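Local coordinates for protein-glutaminase (Chryseobacterium proteolyticum, PDB 2ZK9) that hydrolyses the side-chain amide of glutamine residues in proteins, turning them into glutamate with release of ammonia, at residues I33-G41 and F166-A177; C60-N68 and N140-N148. All blocks are in the same frame, centred on the assembly; numbering follows the deposited sequence.

Interaction 1 (I33-G41 and F166-A177); sequences ITFRYPVDG and FSLLSGCSPSPA
Y37 has its CG anti to the backbone N (chi1 -175°), which sends the ring across the 166-177 loop. There L169, with its CG beside its own backbone N (chi1 -52°), lies along the same direction and covers one ring face. L169 CB sits 3.7 Å from the ring centroid, almost on the normal. The edge of the Y37 ring meets the face of F166 in a T-shaped stack, centroids 5.3 Å apart and planes at 71°. At the ring's tip, Y37 OH bonds to P174 O at 2.7 Å, and A177 CB lies beside the hydroxyl. Replacing Y37 by an alanine removes the ring and hydroxyl and would probably leave the F166 face and the L169 side chain facing a gap, and P174 O without this bond. Both segments are loops: 33-41 runs into helix 42-55, with G41 at its N-cap position, and 166-177 leaves helix 157-165. Segment 33-41 belongs to the Glutaminase family region, in the papain-like peptidase clan, and the D40 side chain is about 4 Å from a bound sodium ion. Each segment carries a type I beta turn, T34-Y37 and F166-L169. Just past the second turn, G171 N bonds to R36 O, inside the first, at 2.8 Å. The extended R36 side chain runs past S170, and its NH2 reaches S167 O at 3.0 Å, in both the guanidinium and carbonyl planes. A water accepts from R36 NE at 2.9 Å. C172 is disulfide-bonded to C76, and V78 of strand 77-80 touches P38, V39 and C172.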
ATOM      1  N   ILE A  33      10.565   2.842  -0.446  1.00  8.65           N
ATOM      2  CA  ILE A  33       9.232   2.501  -0.886  1.00  8.00           C
ATOM      3  C   ILE A  33       8.755   3.575  -1.886  1.00  8.12           C
ATOM      4  O   ILE A  33       8.749   4.772  -1.582  1.00  8.72           O
ATOM      5  CB  ILE A  33       8.249   2.359   0.270  1.00  8.19           C
ATOM      6  CG1 ILE A  33       8.766   1.433   1.346  1.00  9.61           C
ATOM      7  CG2 ILE A  33       6.922   1.903  -0.283  1.00  9.44           C
ATOM      8  CD1 ILE A  33       7.891   1.329   2.578  1.00 10.87           C
ATOM      9  N   THR A  34       8.379   3.127  -3.075  1.00  8.21           N
ATOM     10  CA  THR A  34       8.169   3.941  -4.256  1.00  8.13           C
ATOM     11  C   THR A  34       6.785   4.594  -4.290  1.00  7.90           C
ATOM     12  O   THR A  34       6.091   4.580  -5.306  1.00  8.38           O
ATOM     13  CB  THR A  34       8.430   3.046  -5.465  1.00  8.48           C
ATOM     14  OG1 THR A  34       7.637   1.869  -5.355  1.00  9.44           O
ATOM     15  CG2 THR A  34       9.907   2.650  -5.580  1.00 10.14           C
ATOM     16  N   PHE A  35       6.399   5.194  -3.163  1.00  8.17           N
ATOM     17  CA  PHE A  35       5.071   5.808  -3.048  1.00  8.39           C
ATOM     18  C   PHE A  35       4.857   6.901  -4.112  1.00  8.24           C
ATOM     19  O   PHE A  35       3.734   7.080  -4.582  1.00  9.74           O
ATOM     20  CB  PHE A  35       4.878   6.430  -1.689  1.00  8.53           C
ATOM     21  CG  PHE A  35       4.872   5.450  -0.542  1.00  8.26           C
ATOM     22  CD1 PHE A  35       3.948   4.409  -0.479  1.00  8.59           C
ATOM     23  CD2 PHE A  35       5.753   5.605   0.507  1.00  8.88           C
ATOM     24  CE1 PHE A  35       3.911   3.563   0.616  1.00  9.12           C
ATOM     25  CE2 PHE A  35       5.706   4.761   1.606  1.00  9.42           C
ATOM     26  CZ  PHE A  35       4.804   3.735   1.649  1.00  9.61           C
ATOM     27  N   ARG A  36       5.921   7.602  -4.482  1.00  8.69           N
ATOM     28  CA  ARG A  36       5.821   8.669  -5.479  1.00  8.98           C
ATOM     29  C   ARG A  36       5.589   8.170  -6.892  1.00  8.85           C
ATOM     30  O   ARG A  36       5.406   9.027  -7.769  1.00  9.77           O
ATOM     31  CB  ARG A  36       7.106   9.500  -5.436  1.00  9.73           C
ATOM     32  CG  ARG A  36       8.371   8.758  -5.812  1.00  9.92           C
ATOM     33  CD  ARG A  36       9.596   9.590  -5.680  1.00 10.76           C
ATOM     34  NE  ARG A  36      10.777   8.858  -6.100  1.00 11.13           N
ATOM     35  CZ  ARG A  36      11.998   9.327  -6.152  1.00 13.10           C
ATOM     36  NH1 ARG A  36      12.215  10.580  -5.772  1.00 14.25           N
ATOM     37  NH2 ARG A  36      12.984   8.551  -6.534  1.00 15.21           N
ATOM     38  N   TYR A  37       5.632   6.871  -7.124  1.00  8.65           N
ATOM     39  CA  TYR A  37       5.407   6.265  -8.423  1.00  8.41           C
ATOM     40  C   TYR A  37       4.190   5.376  -8.359  1.00  8.09           C
ATOM     41  O   TYR A  37       4.286   4.176  -8.158  1.00  9.37           O
ATOM     42  CB  TYR A  37       6.636   5.452  -8.848  1.00  9.09           C
ATOM     43  CG  TYR A  37       6.520   4.886 -10.250  1.00  8.69           C
ATOM     44  CD1 TYR A  37       6.333   5.689 -11.337  1.00  9.38           C
ATOM     45  CD2 TYR A  37       6.631   3.506 -10.447  1.00  9.46           C
ATOM     46  CE1 TYR A  37       6.245   5.137 -12.624  1.00  9.91           C
ATOM     47  CE2 TYR A  37       6.540   2.991 -11.716  1.00 10.05           C
ATOM     48  CZ  TYR A  37       6.349   3.766 -12.809  1.00 10.18           C
ATOM     49  OH  TYR A  37       6.296   3.186 -14.058  1.00 12.18           O
ATOM     50  N   PRO A  38       2.995   5.960  -8.535  1.00  9.14           N
ATOM     51  CA  PRO A  38       1.769   5.184  -8.380  1.00  9.98           C
ATOM     52  C   PRO A  38       1.368   4.357  -9.573  1.00  9.74           C
ATOM     53  O   PRO A  38       0.329   3.682  -9.496  1.00 10.90           O
ATOM     54  CB  PRO A  38       0.703   6.241  -8.042  1.00 12.24           C
ATOM     55  CG  PRO A  38       1.207   7.412  -8.813  1.00 12.85           C
ATOM     56  CD  PRO A  38       2.718   7.407  -8.592  1.00 10.45           C
ATOM     57  N   VAL A  39       2.111   4.368 -10.660  1.00  9.82           N
ATOM     58  CA  VAL A  39       1.724   3.630 -11.847  1.00  9.50           C
ATOM     59  C   VAL A  39       1.540   2.145 -11.556  1.00 10.20           C
ATOM     60  O   VAL A  39       0.597   1.548 -12.071  1.00 12.29           O
ATOM     61  CB  VAL A  39       2.767   3.846 -12.958  1.00  9.61           C
ATOM     62  CG1 VAL A  39       2.502   2.972 -14.181  1.00 11.24           C
ATOM     63  CG2 VAL A  39       2.839   5.309 -13.400  1.00 10.35           C
ATOM     64  N   ASP A  40       2.451   1.548 -10.783  0.68  9.26           N
ATOM     65  CA  ASP A  40       2.370   0.133 -10.532  0.68  9.22           C
ATOM     66  C   ASP A  40       3.211  -0.143  -9.292  0.68  8.50           C
ATOM     67  O   ASP A  40       3.781   0.755  -8.715  0.68  8.65           O
ATOM     68  CB  ASP A  40       2.810  -0.655 -11.755  0.68 10.83           C
ATOM     69  CG  ASP A  40       2.163  -1.996 -11.988  0.68 12.51           C
ATOM     70  OD1 ASP A  40       1.994  -2.371 -13.160  0.68 16.30           O
ATOM     71  OD2 ASP A  40       1.853  -2.717 -11.000  0.68 14.33           O
ATOM     72  N   GLY A  41       3.247  -1.430  -8.936  1.00  9.51           N
ATOM     73  CA  GLY A  41       4.021  -1.868  -7.794  1.00  9.44           C
ATOM     74  C   GLY A  41       3.320  -1.726  -6.446  1.00  8.44           C
ATOM     75  O   GLY A  41       3.956  -1.885  -5.400  1.00  8.85           O
ATOM     76  N   PHE A 166      11.843   0.131  -9.526  1.00  9.51           N
ATOM     77  CA  PHE A 166      11.097   1.365  -9.617  1.00  9.70           C
ATOM     78  C   PHE A 166      11.701   2.523  -8.852  1.00  9.40           C
ATOM     79  O   PHE A 166      11.125   3.626  -8.804  1.00  9.98           O
ATOM     80  CB  PHE A 166       9.633   1.169  -9.207  1.00 10.52           C
ATOM     81  CG  PHE A 166       8.833   0.187 -10.041  1.00  9.33           C
ATOM     82  CD1 PHE A 166       9.218  -0.272 -11.287  1.00  9.91           C
ATOM     83  CD2 PHE A 166       7.594  -0.239  -9.567  1.00  9.96           C
ATOM     84  CE1 PHE A 166       8.413  -1.140 -12.011  1.00 10.41           C
ATOM     85  CE2 PHE A 166       6.818  -1.098 -10.281  1.00 10.31           C
ATOM     86  CZ  PHE A 166       7.228  -1.566 -11.501  1.00  9.84           C
ATOM     87  N   SER A 167      12.870   2.345  -8.248  1.00  9.98           N
ATOM     88  CA  SER A 167      13.467   3.277  -7.317  0.59 10.24           C
ATOM     89  C   SER A 167      13.588   4.681  -7.854  1.00 11.69           C
ATOM     90  O   SER A 167      13.379   5.622  -7.079  1.00 13.00           O
ATOM     91  CB  SER A 167      14.828   2.766  -6.895  0.59 11.14           C
ATOM     92  OG  SER A 167      15.743   2.549  -7.959  0.59 12.65           O
ATOM     93  N   LEU A 168      13.999   4.838  -9.114  0.78 11.18           N
ATOM     94  CA  LEU A 168      14.233   6.185  -9.660  0.78 12.15           C
ATOM     95  C   LEU A 168      12.998   6.831 -10.269  0.78 12.52           C
ATOM     96  O   LEU A 168      13.086   7.981 -10.747  0.78 14.66           O
ATOM     97  CB  LEU A 168      15.370   6.064 -10.714  0.78 13.84           C
ATOM     98  CG  LEU A 168      16.611   5.361 -10.201  0.78 15.28           C
ATOM     99  CD1 LEU A 168      17.599   5.273 -11.372  0.78 19.70           C
ATOM    100  CD2 LEU A 168      17.124   6.122  -8.983  0.78 18.72           C
ATOM    101  N   LEU A 169      11.894   6.117 -10.314  1.00 11.04           N
ATOM    102  CA  LEU A 169      10.709   6.534 -11.045  1.00 10.56           C
ATOM    103  C   LEU A 169       9.799   7.358 -10.144  1.00 10.29           C
ATOM    104  O   LEU A 169       9.715   7.145  -8.949  1.00 10.89           O
ATOM    105  CB  LEU A 169       9.975   5.328 -11.603  1.00 11.10           C
ATOM    106  CG  LEU A 169      10.822   4.334 -12.434  1.00 11.49           C
ATOM    107  CD1 LEU A 169       9.986   3.189 -12.911  1.00 12.81           C
ATOM    108  CD2 LEU A 169      11.587   5.030 -13.564  1.00 13.66           C
ATOM    109  N   SER A 170       9.096   8.283 -10.758  1.00 10.98           N
ATOM    110  CA  SER A 170       8.188   9.175 -10.051  0.55 10.68           C
ATOM    111  C   SER A 170       7.103   9.643 -10.975  1.00 10.46           C
ATOM    112  O   SER A 170       7.308   9.817 -12.150  1.00 14.01           O
ATOM    113  CB  SER A 170       8.965  10.366  -9.509  0.55 11.82           C
ATOM    114  OG  SER A 170       8.180  11.133  -8.623  0.55 15.02           O
ATOM    115  N   GLY A 171       5.926   9.947 -10.407  1.00 10.45           N
ATOM    116  CA  GLY A 171       4.819  10.445 -11.174  1.00 10.91           C
ATOM    117  C   GLY A 171       4.080   9.356 -11.941  1.00  9.73           C
ATOM    118  O   GLY A 171       4.050   8.200 -11.523  1.00 11.51           O
ATOM    119  N   CYS A 172       3.474   9.752 -13.056  1.00 10.27           N
ATOM    120  CA  CYS A 172       2.563   8.900 -13.779  1.00 11.50           C
ATOM    121  C   CYS A 172       3.140   8.395 -15.085  1.00 11.88           C
ATOM    122  O   CYS A 172       2.400   7.841 -15.888  1.00 14.06           O
ATOM    123  CB  CYS A 172       1.215   9.594 -14.003  1.00 12.54           C
ATOM    124  SG  CYS A 172       0.493  10.227 -12.446  1.00 14.12           S
ATOM    125  N   SER A 173       4.426   8.560 -15.273  1.00 11.88           N
ATOM    126  CA  SER A 173       5.204   8.071 -16.392  0.54 12.70           C
ATOM    127  C   SER A 173       6.495   7.502 -15.851  1.00 11.92           C
ATOM    128  O   SER A 173       7.024   8.031 -14.879  1.00 12.75           O
ATOM    129  CB  SER A 173       5.468   9.207 -17.380  0.54 15.57           C
ATOM    130  OG  SER A 173       4.269   9.752 -17.929  0.54 18.41           O
ATOM    131  N   PRO A 174       7.060   6.464 -16.438  1.00 12.61           N
ATOM    132  CA  PRO A 174       6.505   5.744 -17.583  1.00 13.56           C
ATOM    133  C   PRO A 174       5.280   4.910 -17.232  1.00 13.22           C
ATOM    134  O   PRO A 174       5.127   4.427 -16.129  1.00 13.62           O
ATOM    135  CB  PRO A 174       7.671   4.841 -18.010  1.00 15.96           C
ATOM    136  CG  PRO A 174       8.406   4.582 -16.747  1.00 17.08           C
ATOM    137  CD  PRO A 174       8.332   5.893 -16.009  1.00 14.20           C
ATOM    138  N   SER A 175       4.392   4.766 -18.236  1.00 13.96           N
ATOM    139  CA  SER A 175       3.199   3.955 -18.103  1.00 13.82           C
ATOM    140  C   SER A 175       3.006   3.241 -19.444  1.00 15.86           C
ATOM    141  O   SER A 175       2.897   3.948 -20.455  1.00 17.70           O
ATOM    142  CB  SER A 175       1.954   4.706 -17.689  1.00 15.26           C
ATOM    143  OG  SER A 175       0.854   3.827 -17.630  1.00 19.04           O
ATOM    144  N   PRO A 176       2.988   1.909 -19.502  1.00 17.42           N
ATOM    145  CA  PRO A 176       3.187   0.951 -18.438  0.60 18.60           C
ATOM    146  C   PRO A 176       4.545   1.072 -17.722  1.00 15.73           C
ATOM    147  O   PRO A 176       5.513   1.625 -18.281  1.00 16.45           O
ATOM    148  CB  PRO A 176       3.147  -0.411 -19.151  0.60 24.22           C
ATOM    149  CG  PRO A 176       2.484  -0.220 -20.469  0.60 27.59           C
ATOM    150  CD  PRO A 176       2.618   1.253 -20.812  0.60 24.02           C
ATOM    151  N   ALA A 177       4.624   0.576 -16.513  1.00 14.91           N
ATOM    152  CA  ALA A 177       5.885   0.548 -15.799  1.00 14.10           C
ATOM    153  C   ALA A 177       6.849  -0.372 -16.484  1.00 14.17           C
ATOM    154  O   ALA A 177       6.441  -1.283 -17.254  1.00 15.80           O
ATOM    155  CB  ALA A 177       5.572   0.036 -14.392  1.00 13.37           C
TER
HETATM  156  O   HOH W   1      10.421   6.051  -6.562  1.00 11.79           O
HETATM  157  O   HOH W   2       2.268  -0.695 -15.489  1.00 19.77           O

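Interaction 2 (C60-N68 and N140-N148); sequences CEKQFVYGN and NVYYRSPSN
Y66 OH is held by two groups of R144. It donates to R144 O at 2.6 Å, approaching from above the carbonyl plane. In the R144 conformer given, one of two, it also accepts from R144 NH1 at 3.1 Å, with an N-H...O angle of 161° and the oxygen in the guanidinium plane. The R144 chain, extended from CG to NE, passes the hydroxyl, with CG 3.2 Å from Y66 OH. In the same conformer R144 NE bonds to N148 OD1 at 2.9 Å. P146 CG packs 3.7 Å from Y66 CD1. Two residues back along the strand, F64 also points toward 140-148. R144 CB stands over the centre of its ring, 3.8 Å from the centroid, in a CH-pi contact. V141 CG1 and Y143 CD1 also touch this ring. The K62 chain is bent at chi2 (-68°) and chi4 (59°), and its NZ donates to V141 O at 2.8 Å. A water that bonds to Y142 O, G139 O and H47 ND1 also surround NZ. These four outnumber its three protons, and probably not all are served at once. The second segment bulges at Y142-Y143. Strand 61-66 lies between strands 82-91 and 130-138 in the mixed sheet. Strand 141-144 pairs with 150-152, and Y142 reaches A44 and H47 of helix 42-55.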
ATOM      1  N   CYS A  60      -0.852  -7.053  10.036  1.00  9.25           N
ATOM      2  CA  CYS A  60      -1.973  -6.310   9.533  1.00  9.14           C
ATOM      3  C   CYS A  60      -2.708  -7.167   8.515  1.00  8.98           C
ATOM      4  O   CYS A  60      -2.287  -8.267   8.186  1.00 10.70           O
ATOM      5  CB  CYS A  60      -1.494  -5.008   8.909  1.00 10.84           C
ATOM      6  SG  CYS A  60      -0.329  -5.219   7.548  1.00 12.18           S
ATOM      7  N   GLU A  61      -3.828  -6.602   8.043  1.00  8.71           N
ATOM      8  CA  GLU A  61      -4.502  -7.144   6.865  1.00  8.43           C
ATOM      9  C   GLU A  61      -4.050  -6.422   5.633  1.00  8.00           C
ATOM     10  O   GLU A  61      -3.413  -5.332   5.699  1.00  9.09           O
ATOM     11  CB  GLU A  61      -6.031  -6.992   7.051  1.00  8.85           C
ATOM     12  CG  GLU A  61      -6.586  -7.969   8.098  1.00 10.11           C
ATOM     13  CD  GLU A  61      -8.013  -7.629   8.407  1.00 11.03           C
ATOM     14  OE1 GLU A  61      -8.268  -6.639   9.132  1.00 11.64           O
ATOM     15  OE2 GLU A  61      -8.948  -8.310   7.845  1.00 14.17           O
ATOM     16  N   LYS A  62      -4.405  -6.919   4.474  1.00  8.35           N
ATOM     17  CA  LYS A  62      -4.430  -6.178   3.213  1.00  7.92           C
ATOM     18  C   LYS A  62      -5.886  -5.867   2.906  1.00  7.99           C
ATOM     19  O   LYS A  62      -6.758  -6.696   3.172  1.00  9.03           O
ATOM     20  CB  LYS A  62      -3.833  -6.942   2.056  1.00  8.41           C
ATOM     21  CG  LYS A  62      -2.403  -7.397   2.185  1.00  8.52           C
ATOM     22  CD  LYS A  62      -1.393  -6.256   2.182  1.00  8.30           C
ATOM     23  CE  LYS A  62       0.013  -6.699   2.481  1.00  8.11           C
ATOM     24  NZ  LYS A  62       0.448  -7.701   1.490  1.00  8.70           N
ATOM     25  N   GLN A  63      -6.132  -4.730   2.264  1.00  8.25           N
ATOM     26  CA  GLN A  63      -7.386  -4.566   1.549  1.00  7.91           C
ATOM     27  C   GLN A  63      -7.048  -4.411   0.064  1.00  7.62           C
ATOM     28  O   GLN A  63      -6.209  -3.589  -0.304  1.00  8.31           O
ATOM     29  CB  GLN A  63      -8.209  -3.370   2.024  1.00  8.67           C
ATOM     30  CG  GLN A  63      -9.585  -3.317   1.372  1.00  8.69           C
ATOM     31  CD  GLN A  63     -10.541  -2.336   1.992  1.00  9.91           C
ATOM     32  OE1 GLN A  63     -10.863  -1.294   1.412  1.00 10.64           O
ATOM     33  NE2 GLN A  63     -10.977  -2.612   3.224  1.00 10.92           N
ATOM     34  N   PHE A  64      -7.713  -5.224  -0.752  1.00  8.30           N
ATOM     35  CA  PHE A  64      -7.665  -5.160  -2.190  1.00  8.20           C
ATOM     36  C   PHE A  64      -8.936  -4.530  -2.699  1.00  9.14           C
ATOM     37  O   PHE A  64     -10.020  -4.927  -2.267  1.00 10.34           O
ATOM     38  CB  PHE A  64      -7.510  -6.542  -2.811  1.00  8.76           C
ATOM     39  CG  PHE A  64      -6.186  -7.200  -2.516  1.00  8.88           C
ATOM     40  CD1 PHE A  64      -5.117  -7.098  -3.394  1.00  9.16           C
ATOM     41  CD2 PHE A  64      -5.973  -7.934  -1.354  1.00  9.19           C
ATOM     42  CE1 PHE A  64      -3.886  -7.647  -3.132  1.00  9.38           C
ATOM     43  CE2 PHE A  64      -4.742  -8.493  -1.062  1.00  9.06           C
ATOM     44  CZ  PHE A  64      -3.680  -8.362  -1.965  1.00  9.56           C
ATOM     45  N   VAL A  65      -8.832  -3.588  -3.636  1.00  9.04           N
ATOM     46  CA  VAL A  65     -10.002  -3.006  -4.275  1.00  9.21           C
ATOM     47  C   VAL A  65      -9.838  -3.191  -5.772  1.00  8.90           C
ATOM     48  O   VAL A  65      -8.718  -3.097  -6.279  1.00  9.69           O
ATOM     49  CB  VAL A  65     -10.169  -1.514  -3.845  1.00  9.99           C
ATOM     50  CG1 VAL A  65      -8.987  -0.641  -4.169  1.00 10.83           C
ATOM     51  CG2 VAL A  65     -11.430  -0.928  -4.466  1.00 11.29           C
ATOM     52  N   TYR A  66     -10.916  -3.464  -6.460  1.00  9.94           N
ATOM     53  CA  TYR A  66     -10.925  -3.823  -7.846  1.00 10.38           C
ATOM     54  C   TYR A  66     -11.953  -2.988  -8.620  1.00 10.22           C
ATOM     55  O   TYR A  66     -12.978  -2.668  -8.059  1.00 11.66           O
ATOM     56  CB  TYR A  66     -11.317  -5.301  -8.039  1.00 10.93           C
ATOM     57  CG  TYR A  66     -10.519  -6.271  -7.202  1.00 10.38           C
ATOM     58  CD1 TYR A  66      -9.379  -6.874  -7.678  1.00 11.12           C
ATOM     59  CD2 TYR A  66     -10.924  -6.569  -5.915  1.00 10.81           C
ATOM     60  CE1 TYR A  66      -8.641  -7.770  -6.887  1.00 11.39           C
ATOM     61  CE2 TYR A  66     -10.203  -7.445  -5.147  1.00 10.63           C
ATOM     62  CZ  TYR A  66      -9.064  -8.045  -5.626  1.00 10.86           C
ATOM     63  OH  TYR A  66      -8.407  -8.953  -4.805  1.00 11.62           O
ATOM     64  N   GLY A  67     -11.648  -2.658  -9.877  1.00 10.55           N
ATOM     65  CA  GLY A  67     -12.626  -1.942 -10.661  1.00 12.15           C
ATOM     66  C   GLY A  67     -12.024  -1.184 -11.782  1.00 10.87           C
ATOM     67  O   GLY A  67     -10.913  -1.462 -12.198  1.00 12.03           O
ATOM     68  N   ASN A  68     -12.772  -0.190 -12.237  1.00 11.29           N
ATOM     69  CA  ASN A  68     -12.286   0.819 -13.171  1.00 11.01           C
ATOM     70  C   ASN A  68     -11.705   1.933 -12.296  1.00 10.05           C
ATOM     71  O   ASN A  68     -12.379   2.914 -11.993  1.00 11.01           O
ATOM     72  CB  ASN A  68     -13.431   1.333 -14.026  1.00 11.98           C
ATOM     73  CG  ASN A  68     -13.004   2.422 -14.975  1.00 12.45           C
ATOM     74  OD1 ASN A  68     -11.841   2.501 -15.354  1.00 14.77           O
ATOM     75  ND2 ASN A  68     -13.915   3.284 -15.332  1.00 14.74           N
ATOM     76  N   ASN A 140      -0.294 -11.471   5.001  1.00  8.56           N
ATOM     77  CA  ASN A 140       0.725 -12.251   4.279  1.00  8.94           C
ATOM     78  C   ASN A 140       0.365 -12.464   2.815  1.00  8.57           C
ATOM     79  O   ASN A 140       1.238 -12.867   2.046  1.00  9.46           O
ATOM     80  CB  ASN A 140       1.084 -13.535   4.994  1.00 10.49           C
ATOM     81  CG  ASN A 140       0.096 -14.632   4.968  1.00 10.86           C
ATOM     82  OD1 ASN A 140       0.580 -15.812   5.145  1.00 17.61           O
ATOM     83  ND2 ASN A 140      -1.122 -14.379   4.804  1.00 10.35           N
ATOM     84  N   VAL A 141      -0.864 -12.218   2.406  1.00  8.04           N
ATOM     85  CA  VAL A 141      -1.210 -12.332   1.009  1.00  8.31           C
ATOM     86  C   VAL A 141      -0.563 -11.196   0.231  1.00  7.71           C
ATOM     87  O   VAL A 141      -0.776 -10.016   0.512  1.00  8.72           O
ATOM     88  CB  VAL A 141      -2.753 -12.314   0.827  1.00  9.04           C
ATOM     89  CG1 VAL A 141      -3.103 -12.290  -0.634  1.00 10.42           C
ATOM     90  CG2 VAL A 141      -3.369 -13.528   1.541  1.00 10.76           C
ATOM     91  N   TYR A 142       0.200 -11.550  -0.784  1.00  8.22           N
ATOM     92  CA  TYR A 142       0.867 -10.569  -1.634  1.00  8.04           C
ATOM     93  C   TYR A 142      -0.062 -10.036  -2.703  1.00  8.35           C
ATOM     94  O   TYR A 142      -0.100  -8.823  -2.983  1.00  8.50           O
ATOM     95  CB  TYR A 142       2.049 -11.225  -2.270  1.00  8.75           C
ATOM     96  CG  TYR A 142       3.077 -10.340  -2.990  1.00  7.77           C
ATOM     97  CD1 TYR A 142       3.511 -10.686  -4.239  1.00  9.05           C
ATOM     98  CD2 TYR A 142       3.640  -9.225  -2.387  1.00  8.54           C
ATOM     99  CE1 TYR A 142       4.486  -9.921  -4.908  1.00  9.14           C
ATOM    100  CE2 TYR A 142       4.613  -8.503  -2.991  1.00  8.40           C
ATOM    101  CZ  TYR A 142       5.041  -8.855  -4.250  1.00  8.79           C
ATOM    102  OH  TYR A 142       6.048  -8.090  -4.818  1.00  9.44           O
ATOM    103  N   TYR A 143      -0.828 -10.915  -3.325  1.00  8.84           N
ATOM    104  CA  TYR A 143      -1.823 -10.548  -4.332  1.00  9.59           C
ATOM    105  C   TYR A 143      -3.015 -11.523  -4.201  1.00  9.54           C
ATOM    106  O   TYR A 143      -2.829 -12.712  -4.013  1.00 10.46           O
ATOM    107  CB  TYR A 143      -1.282 -10.566  -5.744  1.00 10.98           C
ATOM    108  CG  TYR A 143      -2.316 -10.312  -6.801  1.00 12.90           C
ATOM    109  CD1 TYR A 143      -2.924  -9.032  -6.933  1.00 14.65           C
ATOM    110  CD2 TYR A 143      -2.823 -11.323  -7.595  1.00 13.78           C
ATOM    111  CE1 TYR A 143      -3.913  -8.790  -7.859  1.00 16.03           C
ATOM    112  CE2 TYR A 143      -3.792 -11.095  -8.534  1.00 16.07           C
ATOM    113  CZ  TYR A 143      -4.330  -9.827  -8.668  1.00 17.26           C
ATOM    114  OH  TYR A 143      -5.319  -9.662  -9.616  1.00 23.18           O
ATOM    115  N   ARG A 144      -4.199 -10.958  -4.375  0.52 11.05           N
ATOM    116  CA  ARG A 144      -5.473 -11.651  -4.385  0.52 11.10           C
ATOM    117  C   ARG A 144      -6.185 -11.352  -5.695  0.52 11.62           C
ATOM    118  O   ARG A 144      -6.465 -10.184  -5.963  0.52 12.67           O
ATOM    119  CB  ARG A 144      -6.391 -11.200  -3.242  0.52 11.07           C
ATOM    120  CG  ARG A 144      -7.793 -11.783  -3.352  0.52 10.37           C
ATOM    121  CD  ARG A 144      -8.705 -11.290  -2.242  0.52 12.90           C
ATOM    122  NE  ARG A 144     -10.035 -11.907  -2.276  0.52 12.74           N
ATOM    123  CZ  ARG A 144     -11.019 -11.541  -3.082  0.52 12.97           C
ATOM    124  NH1 ARG A 144     -10.868 -10.579  -3.949  0.52 11.41           N
ATOM    125  NH2 ARG A 144     -12.188 -12.161  -3.021  0.52 14.60           N
ATOM    126  N   SER A 145      -6.440 -12.386  -6.485  1.00 13.90           N
ATOM    127  CA  SER A 145      -7.188 -12.140  -7.723  1.00 17.43           C
ATOM    128  C   SER A 145      -8.653 -11.865  -7.427  1.00 17.16           C
ATOM    129  O   SER A 145      -9.135 -12.207  -6.365  1.00 17.65           O
ATOM    130  CB  SER A 145      -7.047 -13.397  -8.610  1.00 20.39           C
ATOM    131  OG  SER A 145      -7.868 -14.402  -8.093  1.00 22.74           O
ATOM    132  N   PRO A 146      -9.403 -11.252  -8.363  1.00 21.33           N
ATOM    133  CA  PRO A 146     -10.840 -11.029  -8.135  1.00 25.03           C
ATOM    134  C   PRO A 146     -11.570 -12.331  -7.859  1.00 28.08           C
ATOM    135  O   PRO A 146     -12.604 -12.254  -7.200  1.00 34.91           O
ATOM    136  CB  PRO A 146     -11.305 -10.361  -9.411  1.00 29.75           C
ATOM    137  CG  PRO A 146     -10.042  -9.716  -9.951  1.00 30.12           C
ATOM    138  CD  PRO A 146      -8.930 -10.650  -9.582  1.00 25.53           C
ATOM    139  N   SER A 147     -11.033 -13.463  -8.287  1.00 26.62           N
ATOM    140  CA  SER A 147     -11.560 -14.792  -8.066  1.00 34.88           C
ATOM    141  C   SER A 147     -11.059 -15.433  -6.767  1.00 29.92           C
ATOM    142  O   SER A 147     -11.346 -16.648  -6.559  1.00 32.08           O
ATOM    143  CB  SER A 147     -11.265 -15.724  -9.238  1.00 47.24           C
ATOM    144  OG  SER A 147      -9.906 -15.827  -9.626  1.00 59.88           O
ATOM    145  N   ASN A 148     -10.387 -14.752  -5.895  1.00 24.72           N
ATOM    146  CA  ASN A 148      -9.976 -15.146  -4.571  1.00 22.47           C
ATOM    147  C   ASN A 148      -8.852 -16.136  -4.578  1.00 24.89           C
ATOM    148  O   ASN A 148      -8.653 -16.915  -3.658  1.00 28.21           O
ATOM    149  CB  ASN A 148     -11.154 -15.671  -3.778  1.00 27.37           C
ATOM    150  CG  ASN A 148     -10.858 -15.660  -2.312  1.00 27.08           C
ATOM    151  OD1 ASN A 148     -10.306 -14.729  -1.767  1.00 23.41           O
ATOM    152  ND2 ASN A 148     -11.263 -16.744  -1.655  1.00 33.70           N
TER
HETATM  153  O   HOH W   3       0.706  -6.877  -1.195  1.00  8.74           O

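How the interactions relate
From the N terminus, the chain passes strand 4-5 and helix 8-19, then enters 33-41, the early half of interaction 1. Helix 42-55 follows and leads to 60-68, on a strand of the mixed sheet. After 71 more residues, segment 140-148 returns to this strand and interaction 2 closes the inner loop. Strand 150-152 and helix 157-165 come next. Then 166-177 meets 33-41, and interaction 1 closes the outer loop, with interaction 2 nested inside it. The nearest atoms of the two are about 7 Å apart. Interaction 1 ties the loop before helix 42-55 to the loop after helix 157-165; interaction 2 packs the small two-stranded sheet against the mixed sheet.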